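Local atomic coordinates of protein bvu-3222 (Bacteroides vulgatus ATCC 8482, PDB entry 3FYF), a protein that is of unknown function but belongs to the DUF4251 family and is probably exported to the periplasm of this gut bacterium. Residues B[135-147]-B[156-168]. Sequence-based numbering, arbitrary orientation.
Sequences SIVLTGGTNQASV and NTLTMNGYLVPYN
Between A145 and G162, and again between V147 and M160, the two strands exchange paired backbone hydrogen bonds; 144-151 and 158-166 are consecutive antiparallel strands forming a β-hairpin. V147 N meets M160 O at 2.8 Å, answered by the reciprocal bond. A further bond, L164 N to N143 O at 2.7 Å and almost straight, extends the ladder to the residue just before strand 144-151. Alternating with these, the non-hydrogen-bonded pairs Q144 with Y163 and S146 with N161 send their side chains to the opposite face from A145, V147 and M160. There S146 chi1, -163°, sets OG beside the carbonyl carbon, from where it donates to N161 OD1 at 2.6 Å, tilted 19° from that carbonyl plane; the amide's other end, ND2, bonds to N54. N143 ND2 approaches the Y163 ring at its edge, 3.5 Å from CD1, and the extended Q144 chain runs alongside the ring, its OE1 reaching F64 N of the second subunit. Apolar contacts are centred on L164: its CB packs against A145 CB, and its CD2 meets L138 CD1 at 4.2 Å, the leucine side chains crossing nearly at right angles. Strand 144-151 lies between 132-138 and 158-166, with 48-52 beyond; the sheet's curl brings L50 to A145 and V147, and V72 of strand 71-75 to V147 and M160, while on the other face Y163 stacks on F64 of the second subunit.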
loop_
_atom_site.group_PDB
_atom_site.type_symbol
_atom_site.label_atom_id
_atom_site.label_comp_id
_atom_site.label_asym_id
_atom_site.label_seq_id
_atom_site.Cartn_x
_atom_site.Cartn_y
_atom_site.Cartn_z
ATOM N N SER B 135 6.606 6.396 13.558
ATOM C CA SER B 135 6.928 7.372 12.531
ATOM C C SER B 135 5.834 7.408 11.463
ATOM O O SER B 135 5.609 6.423 10.763
ATOM C CB SER B 135 8.300 7.064 11.923
ATOM O OG SER B 135 8.771 8.146 11.148
ATOM N N ILE B 136 5.147 8.544 11.369
ATOM C CA ILE B 136 4.070 8.742 10.410
ATOM C C ILE B 136 4.537 9.684 9.305
ATOM O O ILE B 136 5.108 10.735 9.573
ATOM C CB ILE B 136 2.778 9.320 11.076
ATOM C CG1 ILE B 136 2.238 8.372 12.153
ATOM C CG2 ILE B 136 1.694 9.612 10.020
ATOM C CD1 ILE B 136 1.124 8.965 13.038
ATOM N N VAL B 137 4.303 9.288 8.060
ATOM C CA VAL B 137 4.488 10.182 6.929
ATOM C C VAL B 137 3.108 10.369 6.313
ATOM O O VAL B 137 2.488 9.392 5.900
ATOM C CB VAL B 137 5.458 9.589 5.882
ATOM C CG1 VAL B 137 5.618 10.548 4.714
ATOM C CG2 VAL B 137 6.840 9.263 6.526
ATOM N N LEU B 138 2.633 11.614 6.278
ATOM C CA LEU B 138 1.363 11.968 5.630
ATOM C C LEU B 138 1.629 12.602 4.263
ATOM O O LEU B 138 2.367 13.578 4.162
ATOM C CB LEU B 138 0.559 12.928 6.522
ATOM C CG LEU B 138 -0.644 13.723 5.989
ATOM C CD1 LEU B 138 -1.831 12.820 5.692
ATOM C CD2 LEU B 138 -1.046 14.781 7.000
ATOM N N THR B 139 1.027 12.037 3.218
ATOM C CA THR B 139 1.176 12.553 1.860
ATOM C C THR B 139 0.420 13.882 1.702
ATOM O O THR B 139 -0.769 13.957 1.995
ATOM C CB THR B 139 0.685 11.515 0.818
ATOM O OG1 THR B 139 1.325 10.255 1.047
ATOM C CG2 THR B 139 0.982 11.974 -0.599
ATOM N N GLY B 140 1.124 14.916 1.244
ATOM C CA GLY B 140 0.553 16.252 1.069
ATOM C C GLY B 140 -0.599 16.318 0.082
ATOM O O GLY B 140 -0.550 15.701 -0.985
ATOM N N GLY B 141 -1.648 17.050 0.460
ATOM C CA GLY B 141 -2.867 17.155 -0.346
ATOM C C GLY B 141 -3.780 15.943 -0.266
ATOM O O GLY B 141 -4.719 15.838 -1.045
ATOM N N THR B 142 -3.495 15.019 0.657
ATOM C CA THR B 142 -4.301 13.808 0.877
ATOM C C THR B 142 -4.391 13.523 2.381
ATOM O O THR B 142 -3.708 14.173 3.172
ATOM C CB THR B 142 -3.663 12.535 0.243
ATOM O OG1 THR B 142 -2.494 12.181 0.979
ATOM C CG2 THR B 142 -3.301 12.707 -1.235
ATOM N N ASN B 143 -5.216 12.546 2.773
ATOM C CA ASN B 143 -5.117 11.957 4.123
ATOM C C ASN B 143 -4.492 10.555 4.128
ATOM O O ASN B 143 -4.655 9.779 5.068
ATOM C CB ASN B 143 -6.448 12.009 4.907
ATOM C CG ASN B 143 -7.492 10.980 4.436
ATOM O OD1 ASN B 143 -8.363 10.591 5.211
ATOM N ND2 ASN B 143 -7.425 10.569 3.177
ATOM N N GLN B 144 -3.761 10.255 3.062
ATOM C CA GLN B 144 -3.106 8.968 2.912
ATOM C C GLN B 144 -1.780 9.001 3.658
ATOM O O GLN B 144 -0.957 9.897 3.462
ATOM C CB GLN B 144 -2.924 8.647 1.431
ATOM C CG GLN B 144 -4.254 8.492 0.713
ATOM C CD GLN B 144 -4.119 8.495 -0.788
ATOM O OE1 GLN B 144 -3.081 8.115 -1.334
ATOM N NE2 GLN B 144 -5.180 8.917 -1.471
ATOM N N ALA B 145 -1.594 8.045 4.555
ATOM C CA ALA B 145 -0.427 8.089 5.420
ATOM C C ALA B 145 0.119 6.711 5.727
ATOM O O ALA B 145 -0.618 5.726 5.713
ATOM C CB ALA B 145 -0.742 8.852 6.709
ATOM N N SER B 146 1.423 6.676 5.999
ATOM C CA SER B 146 2.156 5.469 6.334
ATOM C C SER B 146 2.721 5.578 7.753
ATOM O O SER B 146 3.362 6.573 8.097
ATOM C CB SER B 146 3.316 5.303 5.361
ATOM O OG SER B 146 3.800 3.976 5.397
ATOM N N VAL B 147 2.500 4.552 8.564
ATOM C CA VAL B 147 2.950 4.544 9.963
ATOM C C VAL B 147 3.938 3.413 10.178
ATOM O O VAL B 147 3.562 2.257 10.060
ATOM C CB VAL B 147 1.777 4.307 10.943
ATOM C CG1 VAL B 147 2.249 4.411 12.372
ATOM C CG2 VAL B 147 0.687 5.296 10.717
ATOM N N ASN B 156 12.775 -1.232 12.920
ATOM C CA ASN B 156 11.500 -1.110 12.214
ATOM C C ASN B 156 10.992 -2.484 11.807
ATOM O O ASN B 156 11.690 -3.247 11.132
ATOM C CB ASN B 156 11.638 -0.217 10.986
ATOM C CG ASN B 156 11.681 1.257 11.338
ATOM O OD1 ASN B 156 11.180 1.679 12.387
ATOM N ND2 ASN B 156 12.257 2.058 10.447
ATOM N N THR B 157 9.784 -2.798 12.252
ATOM C CA THR B 157 9.255 -4.143 12.137
ATOM C C THR B 157 7.922 -4.165 11.389
ATOM O O THR B 157 7.659 -5.095 10.631
ATOM C CB THR B 157 9.092 -4.793 13.536
ATOM O OG1 THR B 157 10.172 -4.383 14.381
ATOM C CG2 THR B 157 9.098 -6.314 13.436
ATOM N N LEU B 158 7.097 -3.140 11.591
ATOM C CA LEU B 158 5.745 -3.134 11.033
ATOM C C LEU B 158 5.330 -1.763 10.500
ATOM O O LEU B 158 5.452 -0.756 11.186
ATOM C CB LEU B 158 4.740 -3.637 12.085
ATOM C CG LEU B 158 3.300 -3.937 11.653
ATOM C CD1 LEU B 158 2.778 -5.218 12.281
ATOM C CD2 LEU B 158 2.379 -2.776 11.964
ATOM N N THR B 159 4.817 -1.743 9.273
ATOM C CA THR B 159 4.313 -0.517 8.674
ATOM C C THR B 159 2.820 -0.674 8.358
ATOM O O THR B 159 2.424 -1.679 7.791
ATOM C CB THR B 159 5.102 -0.163 7.394
ATOM O OG1 THR B 159 6.497 -0.037 7.706
ATOM C CG2 THR B 159 4.617 1.143 6.790
ATOM N N MET B 160 2.009 0.311 8.747
ATOM C CA MET B 160 0.586 0.368 8.394
ATOM C C MET B 160 0.352 1.482 7.390
ATOM O O MET B 160 0.714 2.635 7.645
ATOM C CB MET B 160 -0.282 0.668 9.622
ATOM C CG MET B 160 -0.256 -0.384 10.712
ATOM S SD MET B 160 -1.534 -0.147 11.977
ATOM C CE MET B 160 -1.229 -1.639 12.860
ATOM N N ASN B 161 -0.267 1.139 6.262
ATOM C CA ASN B 161 -0.613 2.116 5.235
ATOM C C ASN B 161 -2.106 2.288 5.193
ATOM O O ASN B 161 -2.832 1.313 5.072
ATOM C CB ASN B 161 -0.107 1.663 3.862
ATOM C CG ASN B 161 1.402 1.517 3.827
ATOM O OD1 ASN B 161 2.129 2.475 4.089
ATOM N ND2 ASN B 161 1.879 0.319 3.510
ATOM N N GLY B 162 -2.567 3.527 5.284
ATOM C CA GLY B 162 -4.002 3.775 5.314
ATOM C C GLY B 162 -4.367 5.237 5.331
ATOM O O GLY B 162 -3.679 6.062 4.735
ATOM N N TYR B 163 -5.453 5.544 6.034
ATOM C CA TYR B 163 -6.062 6.871 6.022
ATOM C C TYR B 163 -5.995 7.503 7.405
ATOM O O TYR B 163 -6.389 6.889 8.394
ATOM C CB TYR B 163 -7.520 6.785 5.523
ATOM C CG TYR B 163 -7.631 6.237 4.112
ATOM C CD1 TYR B 163 -7.528 7.081 3.007
ATOM C CD2 TYR B 163 -7.804 4.869 3.882
ATOM C CE1 TYR B 163 -7.599 6.575 1.703
ATOM C CE2 TYR B 163 -7.873 4.356 2.586
ATOM C CZ TYR B 163 -7.783 5.211 1.508
ATOM O OH TYR B 163 -7.865 4.703 0.231
ATOM N N LEU B 164 -5.471 8.726 7.461
ATOM C CA LEU B 164 -5.339 9.475 8.709
ATOM C C LEU B 164 -6.546 10.402 8.921
ATOM O O LEU B 164 -6.728 11.373 8.182
ATOM C CB LEU B 164 -4.041 10.288 8.685
ATOM C CG LEU B 164 -3.503 10.872 9.990
ATOM C CD1 LEU B 164 -3.185 9.771 10.995
ATOM C CD2 LEU B 164 -2.265 11.681 9.689
ATOM N N VAL B 165 -7.362 10.094 9.929
ATOM C CA VAL B 165 -8.613 10.835 10.183
ATOM C C VAL B 165 -8.634 11.440 11.588
ATOM O O VAL B 165 -7.902 10.965 12.471
ATOM C CB VAL B 165 -9.897 9.953 9.958
ATOM C CG1 VAL B 165 -10.095 9.638 8.482
ATOM C CG2 VAL B 165 -9.864 8.683 10.797
ATOM N N PRO B 166 -9.442 12.510 11.800
ATOM C CA PRO B 166 -9.632 12.972 13.175
ATOM C C PRO B 166 -10.312 11.913 14.019
ATOM O O PRO B 166 -11.182 11.193 13.521
ATOM C CB PRO B 166 -10.548 14.193 13.019
ATOM C CG PRO B 166 -10.363 14.634 11.621
ATOM C CD PRO B 166 -10.167 13.370 10.844
ATOM N N TYR B 167 -9.876 11.799 15.271
ATOM C CA TYR B 167 -10.498 10.904 16.232
ATOM C C TYR B 167 -11.959 11.304 16.421
ATOM O O TYR B 167 -12.278 12.477 16.609
ATOM C CB TYR B 167 -9.745 10.917 17.572
ATOM C CG TYR B 167 -10.472 10.188 18.684
ATOM C CD1 TYR B 167 -10.386 8.802 18.802
ATOM C CD2 TYR B 167 -11.257 10.884 19.610
ATOM C CE1 TYR B 167 -11.062 8.124 19.813
ATOM C CE2 TYR B 167 -11.939 10.214 20.624
ATOM C CZ TYR B 167 -11.834 8.835 20.719
ATOM O OH TYR B 167 -12.501 8.165 21.718
ATOM N N ASN B 168 -12.822 10.312 16.438
ATOM C CA ASN B 168 -14.235 10.509 16.396
ATOM C C ASN B 168 -14.870 9.539 17.379
ATOM O O ASN B 168 -14.834 8.342 17.186
ATOM C CB ASN B 168 -14.714 10.222 14.991
ATOM C CG ASN B 168 -16.172 10.486 14.817
ATOM O OD1 ASN B 168 -16.567 11.576 14.470
ATOM N ND2 ASN B 168 -16.984 9.486 15.060
#